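Local atomic coordinates of fatty acid synthase 1, isoform A (Drosophila melanogaster, PDB entry 6FN6), a protein that probably builds long-chain saturated fatty acids from acetyl-CoA and malonyl-CoA using NADPH, this piece being its dehydratase, enoylreductase and ketoreductase modifying region. Residues A[447-452]-A[535-540]; A[452-457]-A[483-488]; A[644-649]-A[680-685]; A[651-656]-A[671-676]. One frame throughout, in Å; residues are numbered along the deposited sequence.

Contact 1 of 4, residues A[447-452]-A[535-540]; sequences VDLKTR and QLEKDL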
# COMPACT_ATOMS: atom_id res chain seq x y z
N VAL A 447 -26.08 11.46 -84.77
CA VAL A 447 -26.95 12.61 -84.99
C VAL A 447 -26.52 13.31 -86.28
O VAL A 447 -25.35 13.24 -86.67
CB VAL A 447 -26.92 13.60 -83.81
CG1 VAL A 447 -27.35 12.91 -82.53
CG2 VAL A 447 -25.54 14.24 -83.66
N ASP A 448 -27.47 13.97 -86.92
CA ASP A 448 -27.22 14.67 -88.17
C ASP A 448 -26.89 16.14 -87.92
O ASP A 448 -27.75 16.90 -87.47
CB ASP A 448 -28.43 14.54 -89.10
CG ASP A 448 -28.18 15.07 -90.49
OD1 ASP A 448 -27.00 15.33 -90.84
OD2 ASP A 448 -29.15 15.22 -91.25
N LEU A 449 -25.65 16.52 -88.20
CA LEU A 449 -25.19 17.88 -87.95
C LEU A 449 -25.89 18.88 -88.87
O LEU A 449 -26.05 20.06 -88.53
CB LEU A 449 -23.67 17.97 -88.14
CG LEU A 449 -22.82 17.10 -87.21
CD1 LEU A 449 -21.34 17.35 -87.46
CD2 LEU A 449 -23.16 17.34 -85.74
N LYS A 450 -26.28 18.40 -90.04
CA LYS A 450 -26.92 19.22 -91.07
C LYS A 450 -28.32 19.70 -90.71
O LYS A 450 -28.65 20.88 -90.90
CB LYS A 450 -26.98 18.40 -92.36
CG LYS A 450 -25.64 18.19 -93.04
CD LYS A 450 -25.66 17.01 -94.00
CE LYS A 450 -26.65 17.15 -95.13
NZ LYS A 450 -27.40 15.87 -95.33
N THR A 451 -29.15 18.80 -90.20
CA THR A 451 -30.56 19.11 -89.94
C THR A 451 -30.84 19.92 -88.66
O THR A 451 -31.92 20.50 -88.53
CB THR A 451 -31.39 17.82 -89.89
OG1 THR A 451 -30.86 16.93 -88.90
CG2 THR A 451 -31.41 17.14 -91.25
N ARG A 452 -29.92 19.94 -87.71
CA ARG A 452 -30.16 20.68 -86.47
C ARG A 452 -29.41 22.02 -86.43
O ARG A 452 -28.26 22.12 -86.86
CB ARG A 452 -29.78 19.83 -85.25
CG ARG A 452 -28.31 19.55 -85.08
CD ARG A 452 -28.11 18.57 -83.94
NE ARG A 452 -26.75 18.57 -83.43
CZ ARG A 452 -26.37 17.92 -82.34
NH1 ARG A 452 -27.25 17.21 -81.64
NH2 ARG A 452 -25.11 17.97 -81.94
N GLN A 535 -16.70 12.63 -85.97
CA GLN A 535 -16.57 12.73 -84.52
C GLN A 535 -17.77 13.42 -83.90
O GLN A 535 -18.35 12.92 -82.93
CB GLN A 535 -15.29 13.48 -84.15
CG GLN A 535 -15.06 13.56 -82.65
CD GLN A 535 -14.86 12.19 -82.03
OE1 GLN A 535 -14.60 11.21 -82.73
NE2 GLN A 535 -15.00 12.11 -80.72
N LEU A 536 -18.14 14.57 -84.44
CA LEU A 536 -19.20 15.37 -83.86
C LEU A 536 -20.56 14.73 -84.12
O LEU A 536 -21.56 15.10 -83.52
CB LEU A 536 -19.17 16.79 -84.42
CG LEU A 536 -17.87 17.56 -84.17
CD1 LEU A 536 -17.93 18.94 -84.80
CD2 LEU A 536 -17.55 17.67 -82.68
N GLU A 537 -20.58 13.74 -85.02
CA GLU A 537 -21.79 12.97 -85.28
C GLU A 537 -22.11 12.02 -84.14
O GLU A 537 -23.16 11.39 -84.12
CB GLU A 537 -21.66 12.19 -86.59
CG GLU A 537 -21.98 13.01 -87.83
CD GLU A 537 -21.74 12.23 -89.11
OE1 GLU A 537 -21.78 12.84 -90.20
OE2 GLU A 537 -21.51 11.00 -89.03
N LYS A 538 -21.18 11.91 -83.18
CA LYS A 538 -21.39 11.09 -81.99
C LYS A 538 -22.17 11.86 -80.93
O LYS A 538 -22.82 11.27 -80.07
CB LYS A 538 -20.04 10.65 -81.42
CG LYS A 538 -19.16 9.95 -82.42
CD LYS A 538 -17.94 9.36 -81.76
CE LYS A 538 -17.03 8.66 -82.75
NZ LYS A 538 -15.71 8.35 -82.14
N ASP A 539 -22.11 13.19 -81.02
CA ASP A 539 -22.85 14.07 -80.12
C ASP A 539 -22.37 13.91 -78.68
O ASP A 539 -23.17 13.94 -77.73
CB ASP A 539 -24.35 13.78 -80.22
CG ASP A 539 -25.19 14.94 -79.73
OD1 ASP A 539 -24.76 16.10 -79.89
OD2 ASP A 539 -26.29 14.69 -79.19
N LEU A 540 -21.06 13.76 -78.51
CA LEU A 540 -20.44 13.73 -77.19
C LEU A 540 -20.22 15.16 -76.71
O LEU A 540 -19.85 16.03 -77.50
CB LEU A 540 -19.11 12.98 -77.23
CG LEU A 540 -19.14 11.55 -77.78
CD1 LEU A 540 -17.73 10.97 -77.79
CD2 LEU A 540 -20.09 10.66 -76.99
O HOH W 1 -23.83 15.16 -89.95
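The guanidinium of R452 receives D539 at its edge, OD1 lying near its plane, while one face is covered by V447, whose CG2 sits 3.9 Å above that plane towards the rim. R452 NH2 donates to D539 OD1 at 2.8 Å and 157°, and a weak second bond runs from NH1 to the same oxygen, completing a salt bridge. The guanidinium and carboxylate planes are 69° apart and OD1 is met from above the carboxylate plane, so the groups do not pair flat. OD1 has a further ionic partner in R513, so two arginines would be expected to keep the carboxylate charged. Arginine suits this place because its long chain, extended from CG to NE, carries the charge over to D539, and its flat head can still accept a valine on a face.

V447 also packs CG2 on D539 CB (3.7 Å), and its backbone N bonds to E537 O at 3.0 Å. Apolar L449 places CD1 3.8 Å from L536 CB. Beside this pair, one water accepts from L449 N and donates to OE1 of E537, whose carboxylate is also paired with R533. The second partner here is the end of helix 530-536 and its type I turn L536-D539, where D539 takes positive phi: a helix C-terminus of the pseudo-ketoreductase domain, docked against the loop between strands 438-445 and 454-457.

Contact 2 of 4, residues A[452-457]-A[483-488]; sequences RKSVVV and YVYVVC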
# COMPACT_ATOMS: atom_id res chain seq x y z
N ARG A 452 -29.92 19.94 -87.71
CA ARG A 452 -30.16 20.68 -86.47
C ARG A 452 -29.41 22.02 -86.43
O ARG A 452 -28.26 22.12 -86.86
CB ARG A 452 -29.78 19.83 -85.25
CG ARG A 452 -28.31 19.55 -85.08
CD ARG A 452 -28.11 18.57 -83.94
NE ARG A 452 -26.75 18.57 -83.43
CZ ARG A 452 -26.37 17.92 -82.34
NH1 ARG A 452 -27.25 17.21 -81.64
NH2 ARG A 452 -25.11 17.97 -81.94
N LYS A 453 -30.09 23.04 -85.91
CA LYS A 453 -29.52 24.37 -85.81
C LYS A 453 -28.40 24.41 -84.78
O LYS A 453 -28.47 23.76 -83.73
CB LYS A 453 -30.61 25.39 -85.44
CG LYS A 453 -31.83 25.34 -86.36
CD LYS A 453 -32.83 26.46 -86.08
CE LYS A 453 -33.94 26.48 -87.13
NZ LYS A 453 -34.92 27.59 -86.95
N SER A 454 -27.35 25.18 -85.07
CA SER A 454 -26.21 25.27 -84.17
C SER A 454 -25.45 26.59 -84.35
O SER A 454 -25.47 27.19 -85.42
CB SER A 454 -25.25 24.11 -84.40
OG SER A 454 -24.65 24.19 -85.68
N VAL A 455 -24.79 27.02 -83.28
CA VAL A 455 -23.96 28.22 -83.31
C VAL A 455 -22.68 27.91 -82.54
O VAL A 455 -22.65 27.01 -81.70
CB VAL A 455 -24.72 29.44 -82.74
CG1 VAL A 455 -24.91 29.31 -81.23
CG2 VAL A 455 -23.99 30.73 -83.10
N VAL A 456 -21.61 28.65 -82.84
CA VAL A 456 -20.30 28.36 -82.27
C VAL A 456 -19.81 29.50 -81.37
O VAL A 456 -20.02 30.67 -81.67
CB VAL A 456 -19.28 28.09 -83.40
CG1 VAL A 456 -17.89 27.84 -82.83
CG2 VAL A 456 -19.72 26.91 -84.25
N VAL A 457 -19.17 29.13 -80.27
CA VAL A 457 -18.58 30.10 -79.35
C VAL A 457 -17.07 29.94 -79.35
O VAL A 457 -16.55 28.83 -79.27
CB VAL A 457 -19.16 29.95 -77.93
CG1 VAL A 457 -18.55 30.98 -76.99
CG2 VAL A 457 -20.68 30.10 -77.96
N TYR A 483 -28.14 23.85 -80.64
CA TYR A 483 -27.05 23.33 -79.83
C TYR A 483 -25.85 24.27 -79.93
O TYR A 483 -25.62 24.89 -80.97
CB TYR A 483 -26.67 21.91 -80.28
CG TYR A 483 -27.77 20.89 -80.06
CD1 TYR A 483 -28.76 20.70 -81.01
CD2 TYR A 483 -27.80 20.12 -78.91
CE1 TYR A 483 -29.77 19.76 -80.81
CE2 TYR A 483 -28.80 19.19 -78.70
CZ TYR A 483 -29.78 19.01 -79.65
OH TYR A 483 -30.77 18.08 -79.44
N VAL A 484 -25.09 24.39 -78.84
CA VAL A 484 -23.96 25.31 -78.81
C VAL A 484 -22.64 24.54 -78.80
O VAL A 484 -22.41 23.69 -77.95
CB VAL A 484 -24.05 26.24 -77.59
CG1 VAL A 484 -22.88 27.22 -77.57
CG2 VAL A 484 -25.37 26.99 -77.58
N TYR A 485 -21.77 24.86 -79.76
CA TYR A 485 -20.45 24.26 -79.82
C TYR A 485 -19.42 25.22 -79.24
O TYR A 485 -19.18 26.29 -79.80
CB TYR A 485 -20.06 23.89 -81.26
CG TYR A 485 -20.80 22.69 -81.80
CD1 TYR A 485 -20.34 21.40 -81.55
CD2 TYR A 485 -21.93 22.84 -82.59
CE1 TYR A 485 -21.01 20.30 -82.05
CE2 TYR A 485 -22.60 21.75 -83.09
CZ TYR A 485 -22.14 20.48 -82.82
OH TYR A 485 -22.80 19.39 -83.32
N VAL A 486 -18.81 24.83 -78.13
CA VAL A 486 -17.76 25.62 -77.51
C VAL A 486 -16.43 25.13 -78.04
O VAL A 486 -16.02 24.00 -77.78
CB VAL A 486 -17.81 25.53 -75.97
CG1 VAL A 486 -16.87 26.54 -75.34
CG2 VAL A 486 -19.24 25.74 -75.46
N VAL A 487 -15.75 25.98 -78.81
CA VAL A 487 -14.51 25.60 -79.47
C VAL A 487 -13.33 26.24 -78.76
O VAL A 487 -13.26 27.46 -78.64
CB VAL A 487 -14.52 25.98 -80.96
CG1 VAL A 487 -13.22 25.57 -81.63
CG2 VAL A 487 -15.71 25.34 -81.66
N CYS A 488 -12.39 25.42 -78.29
CA CYS A 488 -11.21 25.91 -77.59
C CYS A 488 -9.94 25.35 -78.23
O CYS A 488 -9.42 24.33 -77.79
CB CYS A 488 -11.26 25.55 -76.11
SG CYS A 488 -9.84 26.14 -75.16
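R452 NH2 is gripped by two oxygens: besides the carboxylate of D539 it donates to Y485 OH at 3.0 Å, with a nearly straight angle of 169° and the hydroxyl in the guanidinium plane. This happens at the start of a beta-alpha-beta unit, strand 454-457, helix 466-480 and strand 483-489, in the Rossmann-like pseudo-ketoreductase domain. The two strands run parallel, and strand 454-457 is the edge strand of its sheet within this chain. Backbone bonds form the ladder: Y483 and Y485 each accept from one residue and donate to another, and V457 O receives V487 N at 3.0 Å.

The guanidinium of R452 lies flat on the ring of Y483, planes 22° apart, and its CZ stands 4.0 Å from the ring centroid, a cation-pi stack with NH1 over the ring centre. V447 covers the opposite face, so the group is sandwiched. Tyrosine fits both places: one offers its pi face to the cation, the other its hydroxyl. The ring of Y485 is turned 57° from the guanidinium and takes S454 CB at its edge.

Branched valines suit the extended backbone. V455, V457, V484 and V486 point to the face where V484 and V486 meet L470 of the connecting helix, whereas V456 shares the other face with the tyrosines. V457 CG2, set anti to its own carbonyl carbon, reaches V484 CG1 at 3.6 Å, and V456 CG1 approaches V487 CG2 at 3.5 Å.

Contact 3 of 4, residues A[644-649]-A[680-685]; sequences AGRDTQ and WTMEEA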
# COMPACT_ATOMS: atom_id res chain seq x y z
N ALA A 644 20.92 -7.44 -32.46
CA ALA A 644 22.27 -7.90 -32.78
C ALA A 644 22.51 -7.62 -34.26
O ALA A 644 21.65 -7.89 -35.10
CB ALA A 644 22.43 -9.37 -32.47
N GLY A 645 23.68 -7.08 -34.57
CA GLY A 645 23.99 -6.70 -35.94
C GLY A 645 25.44 -6.37 -36.17
O GLY A 645 26.33 -6.88 -35.48
N ARG A 646 25.69 -5.50 -37.14
CA ARG A 646 27.05 -5.11 -37.50
C ARG A 646 27.31 -3.63 -37.31
O ARG A 646 26.43 -2.79 -37.50
CB ARG A 646 27.35 -5.51 -38.95
CG ARG A 646 27.43 -7.01 -39.15
CD ARG A 646 27.91 -7.37 -40.54
NE ARG A 646 27.94 -8.82 -40.74
CZ ARG A 646 28.93 -9.61 -40.32
NH1 ARG A 646 28.87 -10.92 -40.54
NH2 ARG A 646 29.97 -9.11 -39.67
N ASP A 647 28.55 -3.31 -36.94
CA ASP A 647 28.97 -1.94 -36.70
C ASP A 647 29.16 -1.21 -38.03
O ASP A 647 29.11 -1.83 -39.09
CB ASP A 647 30.27 -1.93 -35.89
CG ASP A 647 30.68 -0.55 -35.43
OD1 ASP A 647 30.14 -0.07 -34.41
OD2 ASP A 647 31.54 0.07 -36.10
N THR A 648 29.38 0.10 -37.97
CA THR A 648 29.76 0.87 -39.16
C THR A 648 30.99 0.27 -39.83
O THR A 648 31.18 0.42 -41.04
CB THR A 648 30.04 2.34 -38.79
OG1 THR A 648 28.83 2.97 -38.33
CG2 THR A 648 30.57 3.12 -39.99
N GLN A 649 31.81 -0.41 -39.04
CA GLN A 649 33.05 -1.00 -39.54
C GLN A 649 32.94 -2.53 -39.60
O GLN A 649 33.94 -3.24 -39.56
CB GLN A 649 34.23 -0.58 -38.66
CG GLN A 649 35.58 -0.73 -39.33
CD GLN A 649 36.73 -0.26 -38.45
OE1 GLN A 649 37.65 0.42 -38.91
NE2 GLN A 649 36.69 -0.64 -37.18
N TRP A 680 29.14 -17.31 -30.26
CA TRP A 680 27.79 -16.78 -30.14
C TRP A 680 27.29 -16.40 -31.53
O TRP A 680 27.93 -15.63 -32.24
CB TRP A 680 27.74 -15.55 -29.23
CG TRP A 680 27.63 -15.85 -27.76
CD1 TRP A 680 27.88 -17.03 -27.14
CD2 TRP A 680 27.22 -14.93 -26.74
NE1 TRP A 680 27.66 -16.91 -25.79
CE2 TRP A 680 27.25 -15.63 -25.52
CE3 TRP A 680 26.82 -13.59 -26.73
CZ2 TRP A 680 26.91 -15.04 -24.30
CZ3 TRP A 680 26.49 -13.00 -25.53
CH2 TRP A 680 26.54 -13.72 -24.33
N THR A 681 26.14 -16.95 -31.91
CA THR A 681 25.49 -16.54 -33.15
C THR A 681 24.83 -15.20 -32.88
O THR A 681 24.49 -14.90 -31.73
CB THR A 681 24.45 -17.57 -33.64
OG1 THR A 681 23.34 -17.60 -32.73
CG2 THR A 681 25.07 -18.96 -33.73
N MET A 682 24.67 -14.38 -33.91
CA MET A 682 23.94 -13.13 -33.76
C MET A 682 22.56 -13.42 -33.18
O MET A 682 22.05 -12.68 -32.34
CB MET A 682 23.81 -12.40 -35.09
CG MET A 682 25.05 -11.64 -35.52
SD MET A 682 24.80 -10.78 -37.08
CE MET A 682 26.35 -9.90 -37.23
N GLU A 683 21.97 -14.53 -33.63
CA GLU A 683 20.69 -15.00 -33.12
C GLU A 683 20.74 -15.12 -31.59
O GLU A 683 19.85 -14.64 -30.89
CB GLU A 683 20.33 -16.34 -33.76
CG GLU A 683 19.14 -17.06 -33.13
CD GLU A 683 18.85 -18.38 -33.82
OE1 GLU A 683 18.45 -19.34 -33.12
OE2 GLU A 683 19.01 -18.46 -35.05
N GLU A 684 21.79 -15.76 -31.10
CA GLU A 684 21.97 -15.94 -29.66
C GLU A 684 22.21 -14.61 -28.95
O GLU A 684 21.56 -14.30 -27.96
CB GLU A 684 23.15 -16.88 -29.40
CG GLU A 684 22.86 -18.34 -29.67
CD GLU A 684 24.10 -19.21 -29.59
OE1 GLU A 684 25.05 -18.82 -28.88
OE2 GLU A 684 24.12 -20.28 -30.23
N ALA A 685 23.14 -13.82 -29.48
CA ALA A 685 23.55 -12.58 -28.84
C ALA A 685 22.38 -11.61 -28.66
O ALA A 685 22.29 -10.93 -27.64
CB ALA A 685 24.66 -11.92 -29.64
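The capped N-terminus of helix 682-685 rests on the end of strand 642-646, where A644 and M682 come together. T681 is the N-cap: its OG1 accepts from E684 N at 2.9 Å, a role that threonine's short hydroxyl side chain fills well. In the turn that follows, M682 and A685 both direct their CB towards the strand. A644 CB lies 4.2 Å from M682 CB and 4.4 Å from A685 CB. Two alanines here keep the helix close to the strand, since neither has more than a methyl to accommodate.

This strand belongs to the mixed sheet that also contains strands 601-611 and 652-656, in what is probably the substrate-binding part of the enoylreductase, a member of the medium-chain dehydrogenase family. M682 also touches Y607 and Y608 of strand 601-611.

Methionine contributes length and a slender end. With chi2 and chi3 both near 180° its chain runs straight beyond CG, crossing R646 at about a right angle. The CE methyl meets R646 CG at 3.6 Å and hangs 4.0 Å above the guanidinium plane, over its centre. R646 runs extended from CG to NE and then turns at chi4 (-81°), so that the same methyl that meets CG also lies over the guanidinium. The guanidinium nitrogens have polar partners: NH1 forms a salt bridge with E900, and NH2 bonds to the backbone oxygens of G650 and K904.

Contact 4 of 4, residues A[651-656]-A[671-676]; sequences RRVMAM and RMMWQI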
# COMPACT_ATOMS: atom_id res chain seq x y z
N ARG A 651 31.93 -4.74 -37.56
CA ARG A 651 32.14 -5.50 -36.33
C ARG A 651 30.85 -6.16 -35.85
O ARG A 651 29.77 -5.58 -35.98
CB ARG A 651 32.72 -4.58 -35.26
CG ARG A 651 34.16 -4.18 -35.52
CD ARG A 651 34.66 -3.18 -34.50
NE ARG A 651 34.04 -1.88 -34.71
CZ ARG A 651 34.12 -0.85 -33.87
NH1 ARG A 651 34.80 -0.96 -32.74
NH2 ARG A 651 33.52 0.30 -34.17
N ARG A 652 30.97 -7.35 -35.27
CA ARG A 652 29.82 -8.06 -34.72
C ARG A 652 29.44 -7.47 -33.37
O ARG A 652 30.23 -7.52 -32.42
CB ARG A 652 30.11 -9.56 -34.60
CG ARG A 652 29.81 -10.33 -35.88
CD ARG A 652 30.48 -11.71 -35.92
NE ARG A 652 30.00 -12.61 -34.87
CZ ARG A 652 30.69 -12.92 -33.77
NH1 ARG A 652 31.90 -12.42 -33.54
NH2 ARG A 652 30.15 -13.76 -32.88
N VAL A 653 28.24 -6.91 -33.28
CA VAL A 653 27.83 -6.14 -32.11
C VAL A 653 26.40 -6.47 -31.69
O VAL A 653 25.56 -6.82 -32.52
CB VAL A 653 27.96 -4.62 -32.39
CG1 VAL A 653 27.55 -3.80 -31.17
CG2 VAL A 653 29.38 -4.27 -32.82
N MET A 654 26.16 -6.37 -30.39
CA MET A 654 24.82 -6.45 -29.83
C MET A 654 24.58 -5.18 -29.02
O MET A 654 25.51 -4.68 -28.37
CB MET A 654 24.65 -7.69 -28.96
CG MET A 654 25.87 -8.01 -28.11
SD MET A 654 25.62 -9.37 -26.97
CE MET A 654 24.93 -8.50 -25.57
N ALA A 655 23.36 -4.65 -29.06
CA ALA A 655 23.10 -3.36 -28.43
C ALA A 655 21.74 -3.29 -27.75
O ALA A 655 20.88 -4.15 -27.92
CB ALA A 655 23.20 -2.26 -29.48
N MET A 656 21.56 -2.22 -26.98
CA MET A 656 20.30 -1.93 -26.31
C MET A 656 19.95 -0.47 -26.54
O MET A 656 20.79 0.42 -26.40
CB MET A 656 20.41 -2.22 -24.81
CG MET A 656 19.13 -1.97 -24.03
SD MET A 656 19.26 -2.41 -22.29
CE MET A 656 20.62 -1.36 -21.76
N ARG A 671 27.90 3.60 -25.32
CA ARG A 671 27.88 3.25 -23.91
C ARG A 671 27.08 1.98 -23.70
O ARG A 671 27.43 1.14 -22.87
CB ARG A 671 27.28 4.39 -23.07
CG ARG A 671 28.08 5.68 -23.13
CD ARG A 671 27.51 6.71 -22.17
NE ARG A 671 26.17 7.14 -22.54
CZ ARG A 671 25.90 8.24 -23.25
NH1 ARG A 671 26.87 9.04 -23.67
NH2 ARG A 671 24.64 8.54 -23.54
N MET A 672 25.99 1.83 -24.46
CA MET A 672 25.15 0.65 -24.34
C MET A 672 25.34 -0.29 -25.53
O MET A 672 24.39 -0.58 -26.27
CB MET A 672 23.68 1.06 -24.21
CG MET A 672 23.32 1.56 -22.81
SD MET A 672 21.79 2.51 -22.73
CE MET A 672 22.31 4.06 -23.47
N MET A 673 26.56 -0.78 -25.70
CA MET A 673 26.87 -1.78 -26.72
C MET A 673 27.92 -2.77 -26.23
O MET A 673 28.85 -2.41 -25.51
CB MET A 673 27.35 -1.15 -28.03
CG MET A 673 26.26 -0.47 -28.84
SD MET A 673 26.75 -0.18 -30.56
CE MET A 673 27.89 1.18 -30.42
N TRP A 674 27.76 -4.02 -26.64
CA TRP A 674 28.73 -5.07 -26.35
C TRP A 674 29.19 -5.66 -27.67
O TRP A 674 28.39 -5.82 -28.60
CB TRP A 674 28.12 -6.16 -25.47
CG TRP A 674 27.48 -5.67 -24.21
CD1 TRP A 674 28.02 -5.65 -22.96
CD2 TRP A 674 26.15 -5.15 -24.08
NE1 TRP A 674 27.11 -5.14 -22.06
CE2 TRP A 674 25.96 -4.83 -22.73
CE3 TRP A 674 25.10 -4.93 -24.98
CZ2 TRP A 674 24.76 -4.29 -22.25
CZ3 TRP A 674 23.92 -4.40 -24.51
CH2 TRP A 674 23.76 -4.09 -23.15
N GLN A 675 30.47 -5.99 -27.78
CA GLN A 675 30.96 -6.70 -28.96
C GLN A 675 30.69 -8.19 -28.79
O GLN A 675 31.12 -8.79 -27.81
CB GLN A 675 32.45 -6.44 -29.20
CG GLN A 675 32.75 -5.03 -29.70
CD GLN A 675 34.00 -4.97 -30.56
OE1 GLN A 675 34.42 -5.97 -31.14
NE2 GLN A 675 34.60 -3.79 -30.64
N ILE A 676 29.98 -8.77 -29.74
CA ILE A 676 29.57 -10.16 -29.65
C ILE A 676 30.81 -11.04 -29.51
O ILE A 676 31.78 -10.87 -30.25
CB ILE A 676 28.73 -10.59 -30.86
CG1 ILE A 676 27.52 -9.66 -31.03
CG2 ILE A 676 28.26 -12.04 -30.70
CD1 ILE A 676 26.70 -9.92 -32.29
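Strands 652-656 and 673-675 run antiparallel, their axes 4.8 Å apart at closest approach, with M654 and W674 as a hydrogen-bonded pair: each N donates to the other's O at 2.9 Å. V653-Q675 and A655-M673 flank it as non-hydrogen-bonded pairs, and I676 N reaches R652 O beyond the strand.

On the face of M654 and W674, M654 CG lies between its backbone N and carbonyl carbon, and the chain bends at chi3 (-87°). CE touches the indole at CE3, 3.6 Å away, while CG packs on I676 CG1 at 3.7 Å. A flexible thioether thus fills the angle between a rigid ring and a branched aliphatic. On the other face A655 CB meets M673 CG at 3.6 Å, and V653 CG1 touches M673 SD. I676 CB lies over one face of the R652 guanidinium, 4.0 Å from its plane and offset toward the rim, while R652 NH2 donates to P677 O and W680 O.

W674 NE1 bonds to V851 O of helix 844-860, and the ring also touches P689 and S693 of helix 689-702. Strand 642-646 pairs with the other edge of strand 652-656, and helix 682-685 packs on I676 and M654.

In the fold
The four contacts form two clusters far apart in the chain, contacts 2 and 4 lying on opposite sides of its centre with their own centres about 78 Å apart. Contacts 1 and 2 come first in sequence, in the pseudo-ketoreductase region; their centres are 11 Å apart, they share R452, and contact 2 is nested inside the loop that contact 1 closes. Contacts 3 and 4 follow in what is probably the enoylreductase part, with centres 7 Å apart. They reach the same mixed sheet, where strands 642-646 and 652-656 are neighbours, and contact 4 nests within contact 3. Each pair thus joins neighbouring elements within one region of a single multifunctional polypeptide.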